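Local coordinates for protein cytochrome c (Pseudomonas aeruginosa, PDB 6RTE) that probably oxidises dihydro-heme d1 as a dehydrogenase in heme d1 biosynthesis, joining a c-type cytochrome domain to an eight-bladed beta-propeller, at residues F419-L429 and H439-G450. Residues are numbered along the deposited sequence; the frame is centred on the assembly and turned at random.
Sequences FLGKKHDEILL and HRLRPSPGKVAG
Asp425 and Arg442 form one end of a salt-bridge network that runs through Lys423 and Glu426 to Arg440. Asp425 turns its CG between its own backbone N and carbonyl carbon (chi1 50°), which points the carboxylate at the type II turn from Ser444 to Lys447. Asp425 OD2 accepts Gly446 N on its anti side at 2.9 Å, and also meets the guanidinium edge of Arg442, whose NE and NH2 make weak, bent bonds to it. The two flat groups are inclined by 49°. Lys423 reaches OD1 from the syn side, with NZ 2.9 Å from Asp425 OD1, and its ammonium stands over one face of the Arg442 guanidinium while Pro445 CB lies near the rim of the opposite face. The two cations thus share one carboxylate, whose charge probably stabilises both. Lys423 NZ also donates a weak, long bond to Glu426 OE1. The salt bridge from Glu426 OE2 to Arg440 NE lies at the guanidinium edge, near its plane, but is modelled implausibly short, so its detail is doubtful.

This network lies where one propeller blade passes into the next: 427-431 and 437-441 are the last two strands of a four-stranded antiparallel blade, and 449-454 opens the following one. Within the hairpin, Ile427 N bonds Leu441 O at 2.7 Å, and the Ile427 and Leu441 side chains share a sheet face with Leu429. Ile427 CD1 extends toward the next blade, 4.3 Å from Ala449 CB. Ala449 N donates to His424 O at 2.9 Å, and a water bridges Glu426 O and Ala449 O. With its CG anti to the backbone N (chi1 -170°), Phe419 brings CE1 to 3.4 Å from Val448 CG2 and presents its edge to Ala449 O; Trp466 and Phe404 meet the same ring edge-to-face. His424 lies against Val448 too, but its ND1 is buried without a polar partner.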
loop_
_atom_site.group_PDB
_atom_site.type_symbol
_atom_site.label_atom_id
_atom_site.label_comp_id
_atom_site.label_asym_id
_atom_site.label_seq_id
_atom_site.Cartn_x
_atom_site.Cartn_y
_atom_site.Cartn_z
ATOM N N PHE A 419 -10.538 8.649 9.107
ATOM C CA PHE A 419 -9.112 8.535 9.408
ATOM C C PHE A 419 -8.364 9.847 9.251
ATOM O O PHE A 419 -7.412 10.109 9.996
ATOM C CB PHE A 419 -8.533 7.451 8.475
ATOM C CG PHE A 419 -7.122 7.029 8.789
ATOM C CD1 PHE A 419 -6.863 6.102 9.788
ATOM C CD2 PHE A 419 -6.056 7.508 8.033
ATOM C CE1 PHE A 419 -5.565 5.689 10.059
ATOM C CE2 PHE A 419 -4.756 7.100 8.299
ATOM C CZ PHE A 419 -4.513 6.185 9.315
ATOM N N LEU A 420 -8.777 10.690 8.304
ATOM C CA LEU A 420 -8.049 11.906 7.973
ATOM C C LEU A 420 -8.665 13.164 8.578
ATOM O O LEU A 420 -8.163 14.262 8.327
ATOM C CB LEU A 420 -7.968 12.069 6.449
ATOM C CG LEU A 420 -7.423 10.885 5.643
ATOM C CD1 LEU A 420 -7.626 11.134 4.156
ATOM C CD2 LEU A 420 -5.954 10.626 5.943
ATOM N N GLY A 421 -9.736 13.036 9.361
ATOM C CA GLY A 421 -10.397 14.196 9.919
ATOM C C GLY A 421 -9.831 14.607 11.268
ATOM O O GLY A 421 -9.018 13.911 11.870
ATOM N N LYS A 422 -10.272 15.780 11.738
ATOM C CA LYS A 422 -9.907 16.213 13.082
ATOM C C LYS A 422 -10.477 15.259 14.125
ATOM O O LYS A 422 -9.842 14.992 15.152
ATOM C CB LYS A 422 -10.400 17.640 13.325
ATOM N N LYS A 423 -11.681 14.748 13.878
ATOM C CA LYS A 423 -12.294 13.687 14.673
ATOM C C LYS A 423 -12.055 12.376 13.935
ATOM O O LYS A 423 -12.439 12.244 12.769
ATOM C CB LYS A 423 -13.785 13.975 14.864
ATOM C CG LYS A 423 -14.689 12.777 15.146
ATOM C CD LYS A 423 -14.626 12.326 16.595
ATOM C CE LYS A 423 -15.903 11.593 16.983
ATOM N NZ LYS A 423 -15.777 10.884 18.283
ATOM N N HIS A 424 -11.419 11.414 14.602
ATOM C CA HIS A 424 -10.904 10.257 13.877
ATOM C C HIS A 424 -10.701 9.014 14.735
ATOM O O HIS A 424 -9.721 8.285 14.549
ATOM C CB HIS A 424 -9.572 10.638 13.218
ATOM C CG HIS A 424 -8.582 11.235 14.175
ATOM N ND1 HIS A 424 -7.916 10.487 15.122
ATOM C CD2 HIS A 424 -8.165 12.511 14.345
ATOM C CE1 HIS A 424 -7.121 11.274 15.823
ATOM N NE2 HIS A 424 -7.252 12.506 15.372
ATOM N N ASP A 425 -11.629 8.742 15.655
ATOM C CA ASP A 425 -11.536 7.571 16.521
ATOM C C ASP A 425 -12.721 6.626 16.345
ATOM O O ASP A 425 -12.929 5.741 17.179
ATOM C CB ASP A 425 -11.411 7.997 17.988
ATOM C CG ASP A 425 -12.473 9.015 18.403
ATOM O OD1 ASP A 425 -13.512 9.136 17.721
ATOM O OD2 ASP A 425 -12.258 9.704 19.423
ATOM N N GLU A 426 -13.480 6.777 15.264
ATOM C CA GLU A 426 -14.730 6.055 15.078
ATOM C C GLU A 426 -14.720 5.351 13.733
ATOM O O GLU A 426 -14.345 5.946 12.716
ATOM C CB GLU A 426 -15.919 7.017 15.165
ATOM C CG GLU A 426 -17.120 6.466 15.907
ATOM C CD GLU A 426 -18.014 7.567 16.450
ATOM O OE1 GLU A 426 -17.711 8.097 17.542
ATOM O OE2 GLU A 426 -19.010 7.912 15.779
ATOM N N ILE A 427 -15.125 4.082 13.740
ATOM C CA ILE A 427 -15.361 3.302 12.532
ATOM C C ILE A 427 -16.863 3.282 12.284
ATOM O O ILE A 427 -17.644 2.965 13.189
ATOM C CB ILE A 427 -14.808 1.875 12.675
ATOM C CG1 ILE A 427 -13.294 1.906 12.911
ATOM C CG2 ILE A 427 -15.150 1.035 11.445
ATOM C CD1 ILE A 427 -12.495 2.590 11.813
ATOM N N LEU A 428 -17.270 3.626 11.067
ATOM C CA LEU A 428 -18.679 3.755 10.724
ATOM C C LEU A 428 -19.144 2.511 9.984
ATOM O O LEU A 428 -18.457 2.029 9.076
ATOM C CB LEU A 428 -18.912 4.991 9.857
ATOM C CG LEU A 428 -18.304 6.279 10.396
ATOM C CD1 LEU A 428 -18.465 7.404 9.383
ATOM C CD2 LEU A 428 -18.941 6.640 11.726
ATOM N N LEU A 429 -20.307 2.002 10.366
ATOM C CA LEU A 429 -20.921 0.851 9.707
ATOM C C LEU A 429 -22.119 1.364 8.912
ATOM O O LEU A 429 -23.165 1.691 9.485
ATOM C CB LEU A 429 -21.323 -0.212 10.725
ATOM C CG LEU A 429 -20.189 -1.164 11.132
ATOM C CD1 LEU A 429 -19.010 -0.400 11.722
ATOM C CD2 LEU A 429 -20.693 -2.225 12.105
ATOM N N HIS A 439 -24.345 1.944 12.666
ATOM C CA HIS A 439 -23.630 1.694 13.910
ATOM C C HIS A 439 -22.295 2.424 13.875
ATOM O O HIS A 439 -21.807 2.821 12.812
ATOM C CB HIS A 439 -23.400 0.193 14.142
ATOM C CG HIS A 439 -24.661 -0.598 14.305
ATOM N ND1 HIS A 439 -25.353 -1.123 13.235
ATOM C CD2 HIS A 439 -25.354 -0.954 15.413
ATOM C CE1 HIS A 439 -26.421 -1.767 13.677
ATOM N NE2 HIS A 439 -26.444 -1.679 14.994
ATOM N N ARG A 440 -21.705 2.599 15.057
ATOM C CA ARG A 440 -20.400 3.231 15.192
ATOM C C ARG A 440 -19.565 2.453 16.199
ATOM O O ARG A 440 -20.094 1.934 17.184
ATOM C CB ARG A 440 -20.532 4.691 15.627
ATOM C CG ARG A 440 -21.436 5.533 14.733
ATOM C CD ARG A 440 -21.735 6.896 15.362
ATOM N NE ARG A 440 -21.235 8.001 14.546
ATOM C CZ ARG A 440 -21.989 8.781 13.772
ATOM N NH1 ARG A 440 -21.421 9.754 13.069
ATOM N NH2 ARG A 440 -23.304 8.603 13.699
ATOM N N LEU A 441 -18.259 2.370 15.944
ATOM C CA LEU A 441 -17.325 1.646 16.799
ATOM C C LEU A 441 -16.171 2.568 17.166
ATOM O O LEU A 441 -15.564 3.182 16.285
ATOM C CB LEU A 441 -16.798 0.381 16.104
ATOM C CG LEU A 441 -17.777 -0.772 15.849
ATOM C CD1 LEU A 441 -17.059 -1.925 15.173
ATOM C CD2 LEU A 441 -18.428 -1.243 17.134
ATOM N N ARG A 442 -15.864 2.662 18.461
ATOM C CA ARG A 442 -14.855 3.589 18.975
ATOM C C ARG A 442 -13.890 2.822 19.869
ATOM O O ARG A 442 -13.949 2.927 21.103
ATOM C CB ARG A 442 -15.512 4.744 19.733
ATOM C CG ARG A 442 -14.595 5.926 19.998
ATOM C CD ARG A 442 -15.366 7.085 20.622
ATOM N NE ARG A 442 -14.507 8.225 20.930
ATOM C CZ ARG A 442 -14.894 9.285 21.635
ATOM N NH1 ARG A 442 -16.130 9.356 22.112
ATOM N NH2 ARG A 442 -14.044 10.279 21.871
ATOM N N PRO A 443 -12.965 2.060 19.278
ATOM C CA PRO A 443 -12.145 1.149 20.097
ATOM C C PRO A 443 -11.285 1.857 21.131
ATOM O O PRO A 443 -11.174 1.381 22.267
ATOM C CB PRO A 443 -11.294 0.411 19.049
ATOM C CG PRO A 443 -11.258 1.321 17.876
ATOM C CD PRO A 443 -12.591 2.013 17.853
ATOM N N SER A 444 -10.670 2.979 20.772
ATOM C CA SER A 444 -9.802 3.729 21.676
ATOM C C SER A 444 -10.177 5.200 21.579
ATOM O O SER A 444 -9.613 5.944 20.761
ATOM C CB SER A 444 -8.328 3.513 21.341
ATOM O OG SER A 444 -7.898 2.234 21.764
ATOM N N PRO A 445 -11.129 5.665 22.406
ATOM C CA PRO A 445 -11.553 7.069 22.320
ATOM C C PRO A 445 -10.384 8.040 22.344
ATOM O O PRO A 445 -9.567 8.025 23.270
ATOM C CB PRO A 445 -12.458 7.231 23.551
ATOM C CG PRO A 445 -13.017 5.865 23.777
ATOM C CD PRO A 445 -11.909 4.914 23.410
ATOM N N GLY A 446 -10.287 8.883 21.318
ATOM C CA GLY A 446 -9.255 9.886 21.232
ATOM C C GLY A 446 -8.115 9.549 20.295
ATOM O O GLY A 446 -7.355 10.452 19.916
ATOM N N LYS A 447 -7.971 8.284 19.914
ATOM C CA LYS A 447 -6.862 7.842 19.089
ATOM C C LYS A 447 -7.346 7.519 17.683
ATOM O O LYS A 447 -8.526 7.247 17.449
ATOM C CB LYS A 447 -6.185 6.616 19.705
ATOM C CG LYS A 447 -5.784 6.843 21.145
ATOM C CD LYS A 447 -4.752 5.847 21.598
ATOM C CE LYS A 447 -4.357 6.125 23.027
ATOM N NZ LYS A 447 -3.206 5.293 23.425
ATOM N N VAL A 448 -6.410 7.557 16.741
ATOM C CA VAL A 448 -6.764 7.359 15.343
ATOM C C VAL A 448 -7.160 5.900 15.145
ATOM O O VAL A 448 -6.387 4.981 15.435
ATOM C CB VAL A 448 -5.608 7.775 14.420
ATOM C CG1 VAL A 448 -4.309 7.186 14.901
ATOM C CG2 VAL A 448 -5.885 7.355 12.980
ATOM N N ALA A 449 -8.385 5.687 14.675
ATOM C CA ALA A 449 -8.900 4.365 14.352
ATOM C C ALA A 449 -9.098 4.279 12.847
ATOM O O ALA A 449 -9.654 5.194 12.234
ATOM C CB ALA A 449 -10.220 4.102 15.079
ATOM N N GLY A 450 -8.641 3.185 12.247
ATOM C CA GLY A 450 -8.791 3.040 10.816
ATOM C C GLY A 450 -8.378 1.689 10.287
ATOM O O GLY A 450 -7.496 1.040 10.846
HETATM O O HOH W 1 -11.853 7.020 12.151
#